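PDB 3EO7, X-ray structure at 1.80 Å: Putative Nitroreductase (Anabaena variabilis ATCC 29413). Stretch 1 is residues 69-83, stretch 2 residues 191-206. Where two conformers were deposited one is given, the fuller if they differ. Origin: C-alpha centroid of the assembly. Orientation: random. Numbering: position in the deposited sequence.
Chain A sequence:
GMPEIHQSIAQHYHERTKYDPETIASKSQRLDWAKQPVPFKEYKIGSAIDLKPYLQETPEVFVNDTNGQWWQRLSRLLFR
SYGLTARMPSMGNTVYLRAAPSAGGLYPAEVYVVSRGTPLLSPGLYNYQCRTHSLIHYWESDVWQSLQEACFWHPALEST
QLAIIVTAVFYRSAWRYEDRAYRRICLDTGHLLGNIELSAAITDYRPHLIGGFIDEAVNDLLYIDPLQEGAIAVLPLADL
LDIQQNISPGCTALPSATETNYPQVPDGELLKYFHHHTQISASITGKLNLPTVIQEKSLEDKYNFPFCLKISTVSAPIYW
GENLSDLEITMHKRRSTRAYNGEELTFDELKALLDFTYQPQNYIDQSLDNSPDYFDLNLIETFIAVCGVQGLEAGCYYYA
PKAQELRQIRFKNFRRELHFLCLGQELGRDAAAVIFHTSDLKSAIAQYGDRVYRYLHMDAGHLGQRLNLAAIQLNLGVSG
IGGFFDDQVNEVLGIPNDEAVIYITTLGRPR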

# COMPACT_ATOMS: atom_id res chain seq x y z
N GLN A 69 -13.39 -18.91 18.37
CA GLN A 69 -13.81 -17.60 17.87
C GLN A 69 -12.57 -16.71 17.71
O GLN A 69 -12.48 -15.97 16.75
CB GLN A 69 -14.81 -16.92 18.79
CG GLN A 69 -16.14 -17.65 18.92
CD GLN A 69 -16.97 -17.12 20.09
OE1 GLN A 69 -16.90 -15.94 20.41
NE2 GLN A 69 -17.75 -18.00 20.72
N TRP A 70 -11.61 -16.84 18.61
CA TRP A 70 -10.40 -16.03 18.48
C TRP A 70 -9.60 -16.44 17.24
O TRP A 70 -9.22 -15.59 16.42
CB TRP A 70 -9.52 -16.06 19.73
CG TRP A 70 -8.44 -15.09 19.50
CD1 TRP A 70 -8.54 -13.72 19.51
CD2 TRP A 70 -7.13 -15.39 19.01
NE1 TRP A 70 -7.35 -13.15 19.09
CE2 TRP A 70 -6.46 -14.16 18.80
CE3 TRP A 70 -6.44 -16.58 18.75
CZ2 TRP A 70 -5.13 -14.09 18.36
CZ3 TRP A 70 -5.14 -16.51 18.32
CH2 TRP A 70 -4.50 -15.28 18.13
N TRP A 71 -9.37 -17.73 17.08
CA TRP A 71 -8.61 -18.23 15.93
C TRP A 71 -9.32 -17.87 14.62
O TRP A 71 -8.64 -17.59 13.64
CB TRP A 71 -8.36 -19.73 16.02
CG TRP A 71 -7.26 -20.09 16.99
CD1 TRP A 71 -7.40 -20.65 18.23
CD2 TRP A 71 -5.86 -19.85 16.82
NE1 TRP A 71 -6.16 -20.81 18.82
CE2 TRP A 71 -5.20 -20.32 17.97
CE3 TRP A 71 -5.10 -19.33 15.77
CZ2 TRP A 71 -3.82 -20.26 18.12
CZ3 TRP A 71 -3.73 -19.27 15.91
CH2 TRP A 71 -3.10 -19.73 17.08
N GLN A 72 -10.65 -17.89 14.59
CA GLN A 72 -11.41 -17.48 13.39
C GLN A 72 -11.10 -16.04 13.01
O GLN A 72 -10.94 -15.73 11.83
CB GLN A 72 -12.92 -17.57 13.59
CG GLN A 72 -13.53 -18.96 13.54
CD GLN A 72 -15.01 -18.97 13.95
OE1 GLN A 72 -15.72 -17.97 13.78
NE2 GLN A 72 -15.46 -20.10 14.51
N ARG A 73 -11.00 -15.17 14.00
CA ARG A 73 -10.69 -13.77 13.73
C ARG A 73 -9.28 -13.63 13.15
O ARG A 73 -9.10 -12.92 12.17
CB ARG A 73 -10.84 -12.94 15.01
CG ARG A 73 -12.25 -12.90 15.58
CD ARG A 73 -12.22 -12.32 16.99
NE ARG A 73 -11.87 -10.90 16.94
CZ ARG A 73 -11.39 -10.20 17.96
NH1 ARG A 73 -11.14 -10.79 19.13
NH2 ARG A 73 -11.13 -8.92 17.79
N LEU A 74 -8.28 -14.30 13.74
CA LEU A 74 -6.90 -14.21 13.20
C LEU A 74 -6.82 -14.81 11.79
O LEU A 74 -6.18 -14.27 10.88
CB LEU A 74 -5.90 -14.94 14.13
CG LEU A 74 -4.42 -14.84 13.64
CD1 LEU A 74 -3.96 -13.37 13.60
CD2 LEU A 74 -3.49 -15.73 14.52
N SER A 75 -7.47 -15.95 11.60
CA SER A 75 -7.48 -16.66 10.31
C SER A 75 -8.08 -15.77 9.22
O SER A 75 -7.51 -15.60 8.13
CB SER A 75 -8.26 -17.97 10.45
OG SER A 75 -8.35 -18.65 9.21
N ARG A 76 -9.22 -15.18 9.52
CA ARG A 76 -9.89 -14.29 8.58
C ARG A 76 -9.12 -13.00 8.31
O ARG A 76 -9.05 -12.54 7.15
CB ARG A 76 -11.31 -13.99 9.08
CG ARG A 76 -12.20 -13.16 8.16
CD ARG A 76 -13.57 -12.89 8.81
NE ARG A 76 -14.18 -14.12 9.30
CZ ARG A 76 -14.97 -14.93 8.59
NH1 ARG A 76 -15.27 -14.65 7.32
NH2 ARG A 76 -15.45 -16.04 9.17
N LEU A 77 -8.54 -12.41 9.36
CA LEU A 77 -7.75 -11.20 9.21
C LEU A 77 -6.60 -11.45 8.23
O LEU A 77 -6.40 -10.70 7.27
CB LEU A 77 -7.23 -10.72 10.58
CG LEU A 77 -6.53 -9.35 10.61
CD1 LEU A 77 -6.60 -8.75 12.04
CD2 LEU A 77 -5.10 -9.47 10.10
N LEU A 78 -5.92 -12.57 8.40
CA LEU A 78 -4.76 -12.87 7.56
C LEU A 78 -5.19 -13.22 6.14
O LEU A 78 -4.59 -12.75 5.16
CB LEU A 78 -3.90 -13.94 8.17
CG LEU A 78 -3.08 -13.56 9.43
CD1 LEU A 78 -2.53 -14.81 10.14
CD2 LEU A 78 -1.97 -12.60 9.00
N PHE A 79 -6.24 -14.02 6.03
CA PHE A 79 -6.70 -14.46 4.71
C PHE A 79 -7.20 -13.32 3.83
O PHE A 79 -6.93 -13.26 2.62
CB PHE A 79 -7.75 -15.55 4.83
CG PHE A 79 -8.07 -16.16 3.51
CD1 PHE A 79 -7.12 -16.97 2.87
CD2 PHE A 79 -9.26 -15.87 2.86
CE1 PHE A 79 -7.37 -17.51 1.63
CE2 PHE A 79 -9.52 -16.42 1.61
CZ PHE A 79 -8.57 -17.22 0.99
N ARG A 80 -7.96 -12.41 4.42
CA ARG A 80 -8.51 -11.30 3.67
C ARG A 80 -7.39 -10.30 3.37
O ARG A 80 -7.51 -9.52 2.45
CB ARG A 80 -9.63 -10.61 4.45
CG ARG A 80 -10.90 -11.46 4.70
CD ARG A 80 -11.86 -11.40 3.55
NE ARG A 80 -13.00 -12.31 3.74
CZ ARG A 80 -13.21 -13.46 3.08
NH1 ARG A 80 -12.39 -13.91 2.13
NH2 ARG A 80 -14.30 -14.18 3.37
N SER A 81 -6.31 -10.32 4.15
CA SER A 81 -5.18 -9.41 3.94
C SER A 81 -4.22 -9.86 2.82
O SER A 81 -3.81 -9.04 2.00
CB SER A 81 -4.35 -9.21 5.21
OG SER A 81 -5.08 -8.51 6.19
N TYR A 82 -3.82 -11.13 2.85
CA TYR A 82 -2.76 -11.59 1.94
C TYR A 82 -2.92 -13.04 1.51
O TYR A 82 -1.96 -13.67 1.07
CB TYR A 82 -1.42 -11.37 2.63
CG TYR A 82 -0.21 -11.16 1.75
CD1 TYR A 82 -0.28 -10.33 0.63
CD2 TYR A 82 0.99 -11.78 2.03
CE1 TYR A 82 0.85 -10.10 -0.18
CE2 TYR A 82 2.11 -11.56 1.24
CZ TYR A 82 2.03 -10.71 0.12
OH TYR A 82 3.16 -10.49 -0.67
N GLY A 83 -4.15 -13.52 1.55
CA GLY A 83 -4.42 -14.89 1.17
C GLY A 83 -4.41 -15.04 -0.33
O GLY A 83 -4.53 -14.06 -1.07
N HIS A 191 -0.61 -1.38 -0.53
CA HIS A 191 -1.86 -2.07 -0.86
C HIS A 191 -2.19 -3.10 0.23
O HIS A 191 -3.36 -3.20 0.68
CB HIS A 191 -1.81 -2.76 -2.24
CG HIS A 191 -2.09 -1.84 -3.40
ND1 HIS A 191 -3.36 -1.60 -3.87
CD2 HIS A 191 -1.26 -1.07 -4.16
CE1 HIS A 191 -3.29 -0.75 -4.90
NE2 HIS A 191 -2.03 -0.42 -5.10
N LEU A 192 -1.19 -3.87 0.64
CA LEU A 192 -1.37 -4.83 1.74
C LEU A 192 -1.79 -4.13 3.04
O LEU A 192 -2.67 -4.62 3.75
CB LEU A 192 -0.09 -5.63 1.91
CG LEU A 192 -0.01 -6.53 3.14
CD1 LEU A 192 -1.16 -7.54 3.16
CD2 LEU A 192 1.36 -7.25 3.05
N LEU A 193 -1.17 -2.99 3.35
CA LEU A 193 -1.57 -2.22 4.52
C LEU A 193 -3.04 -1.81 4.46
O LEU A 193 -3.71 -1.84 5.50
CB LEU A 193 -0.71 -0.96 4.70
CG LEU A 193 0.81 -1.14 4.93
CD1 LEU A 193 1.43 0.25 5.24
CD2 LEU A 193 1.10 -2.15 6.05
N GLY A 194 -3.52 -1.41 3.27
CA GLY A 194 -4.96 -1.10 3.09
C GLY A 194 -5.81 -2.33 3.40
O GLY A 194 -6.85 -2.23 4.08
N ASN A 195 -5.40 -3.51 2.95
CA ASN A 195 -6.18 -4.72 3.30
C ASN A 195 -6.14 -5.00 4.79
O ASN A 195 -7.14 -5.42 5.37
CB ASN A 195 -5.68 -5.98 2.59
CG ASN A 195 -6.08 -6.06 1.16
OD1 ASN A 195 -6.93 -5.29 0.67
ND2 ASN A 195 -5.46 -6.98 0.46
N ILE A 196 -4.98 -4.84 5.40
CA ILE A 196 -4.87 -5.09 6.84
C ILE A 196 -5.84 -4.23 7.63
O ILE A 196 -6.55 -4.74 8.51
CB ILE A 196 -3.43 -4.96 7.33
CG1 ILE A 196 -2.58 -6.08 6.75
CG2 ILE A 196 -3.32 -4.98 8.92
CD1 ILE A 196 -1.09 -5.89 7.02
N GLU A 197 -5.92 -2.93 7.35
CA GLU A 197 -6.88 -2.12 8.11
C GLU A 197 -8.33 -2.54 7.86
O GLU A 197 -9.13 -2.56 8.80
CB GLU A 197 -6.73 -0.62 7.91
CG GLU A 197 -6.78 -0.16 6.53
CD GLU A 197 -7.83 0.96 6.30
OE1 GLU A 197 -8.93 0.98 6.85
OE2 GLU A 197 -7.58 1.75 5.42
N LEU A 198 -8.67 -2.90 6.62
CA LEU A 198 -10.06 -3.30 6.32
C LEU A 198 -10.41 -4.68 6.89
O LEU A 198 -11.48 -4.88 7.47
CB LEU A 198 -10.33 -3.21 4.82
CG LEU A 198 -10.27 -1.75 4.32
CD1 LEU A 198 -10.27 -1.70 2.74
CD2 LEU A 198 -11.45 -0.91 4.95
N SER A 199 -9.48 -5.62 6.73
CA SER A 199 -9.58 -6.97 7.27
C SER A 199 -9.70 -6.93 8.80
O SER A 199 -10.43 -7.70 9.41
CB SER A 199 -8.32 -7.76 6.88
OG SER A 199 -8.49 -9.13 7.17
N ALA A 200 -8.94 -6.03 9.42
CA ALA A 200 -8.97 -5.82 10.87
C ALA A 200 -10.35 -5.33 11.26
O ALA A 200 -10.95 -5.88 12.19
CB ALA A 200 -7.89 -4.84 11.27
N ALA A 201 -10.90 -4.33 10.55
CA ALA A 201 -12.23 -3.84 10.88
C ALA A 201 -13.25 -4.98 10.91
O ALA A 201 -14.08 -5.07 11.83
CB ALA A 201 -12.69 -2.73 9.90
N ILE A 202 -13.16 -5.83 9.90
CA ILE A 202 -14.07 -6.99 9.73
C ILE A 202 -14.01 -7.92 10.94
O ILE A 202 -15.03 -8.48 11.34
CB ILE A 202 -13.76 -7.77 8.40
CG1 ILE A 202 -14.16 -6.93 7.17
CG2 ILE A 202 -14.51 -9.13 8.35
CD1 ILE A 202 -13.54 -7.41 5.85
N THR A 203 -12.83 -8.03 11.54
CA THR A 203 -12.56 -8.92 12.66
C THR A 203 -12.39 -8.22 14.03
O THR A 203 -11.86 -8.79 14.98
CB THR A 203 -11.35 -9.82 12.35
OG1 THR A 203 -10.23 -9.01 12.03
CG2 THR A 203 -11.66 -10.78 11.16
N ASP A 204 -12.91 -7.00 14.14
CA ASP A 204 -12.87 -6.22 15.38
C ASP A 204 -11.48 -5.97 15.94
O ASP A 204 -11.26 -6.01 17.15
CB ASP A 204 -13.80 -6.82 16.44
CG ASP A 204 -15.23 -6.81 16.01
OD1 ASP A 204 -15.73 -5.75 15.61
OD2 ASP A 204 -15.84 -7.88 16.09
N TYR A 205 -10.55 -5.74 15.03
CA TYR A 205 -9.17 -5.37 15.34
C TYR A 205 -8.91 -3.99 14.74
O TYR A 205 -9.63 -3.55 13.83
CB TYR A 205 -8.17 -6.35 14.74
CG TYR A 205 -7.82 -7.50 15.64
CD1 TYR A 205 -6.90 -7.32 16.65
CD2 TYR A 205 -8.42 -8.74 15.51
CE1 TYR A 205 -6.56 -8.33 17.51
CE2 TYR A 205 -8.07 -9.78 16.38
CZ TYR A 205 -7.13 -9.55 17.37
OH TYR A 205 -6.74 -10.52 18.27
N ARG A 206 -7.92 -3.31 15.30
CA ARG A 206 -7.41 -2.06 14.72
C ARG A 206 -5.89 -2.15 14.70
O ARG A 206 -5.24 -2.33 15.75
CB ARG A 206 -7.82 -0.81 15.48
CG ARG A 206 -7.32 0.46 14.74
CD ARG A 206 -7.49 1.69 15.55
NE ARG A 206 -7.34 2.87 14.70
CZ ARG A 206 -6.19 3.46 14.39
NH1 ARG A 206 -5.01 3.00 14.82
NH2 ARG A 206 -6.22 4.52 13.61

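Five hydrogen bonds join the two stretches, and most of them end on backbone carbonyl oxygens. The shortest runs from Ser199 OG to Leu77 O, at 2.6 Å. Leu77 O also accepts a bond from within its own helix, from Ser81 OG at 2.8 Å. The same carbonyl is therefore served by two serines, one from each stretch. Ser199 points toward the first helix, and its t rotamer (chi1 -169°) places the hydroxyl against that backbone. The deposited model has two conformers for this serine; the one described makes the bond.

Arg73 makes the most elaborate polar contact. Its CA-to-CB bond points toward the second stretch, and its guanidinium reaches the end of the other helix. Arg73 NE and Arg73 NH2 both donate to Thr203 O, each at 2.9 Å. Thr203 is the first residue to leave helical phi/psi, so its carbonyl lies where the helix has given out, and a charged donor suits it. Asp204 O also lies near the guanidinium plane, 3.0 Å from Arg73 NH2. One face of the guanidinium is covered by Tyr205, with Arg73 NH2 3.5 Å from Tyr205 CE2. A flat cation can thus offer its edge to the carbonyl of Thr203 and its face to an aromatic ring.

Tyr205 is held from a second side. Trp70 NE1 donates to Tyr205 OH at 2.8 Å, with an angle of 161°. The Trp70 side chain leaves its helix sideways, but its end comes nearer and brings the indole nitrogen to the hydroxyl. The two groups meet edge to edge, near the plane of each ring.

At the other end of the contact, Asn195 ND2 donates to Ser81 O at 3.1 Å, with an angle of 165°. Ser81 lies close to the end of its helix, and the amide gives its carbonyl a partner. Asn195 points toward the first stretch and has little distance to span.

The helices run roughly antiparallel, at 147°, and their axes approach to 8.2 Å. Small residues help at this spacing. Ser81 CA and Asn195 CA are only 4.8 Å apart, and Leu77 CA and Ser199 CA 5.0 Å. The side chain of Ser81 sits as a knob among Leu192, Asn195, Ile196 and Ser199. Its OG lies 3.4 Å from Ser199 CB.

Apolar packing fills the space between the polar sites. Leu77 is buried; its CD1 lies 3.9 Å from Tyr205 CD2 and 4.2 Å from Ala200 CB. The small methyl of Ala200 leaves the leucine close to the helix backbone, with Leu77 CD1 3.9 Å from Ala200 CA. Leu192 covers one face of the Tyr82 ring in a CH-pi contact, its CD2 4.3 Å from the ring centroid. Nearer the surface, the aliphatic part of Arg76 packs on the second stretch, with Arg76 CD 3.7 Å from Thr203 CG2 and 3.9 Å from Ile202 CG2. In all, the contact buries 776 Å², summed over both sides.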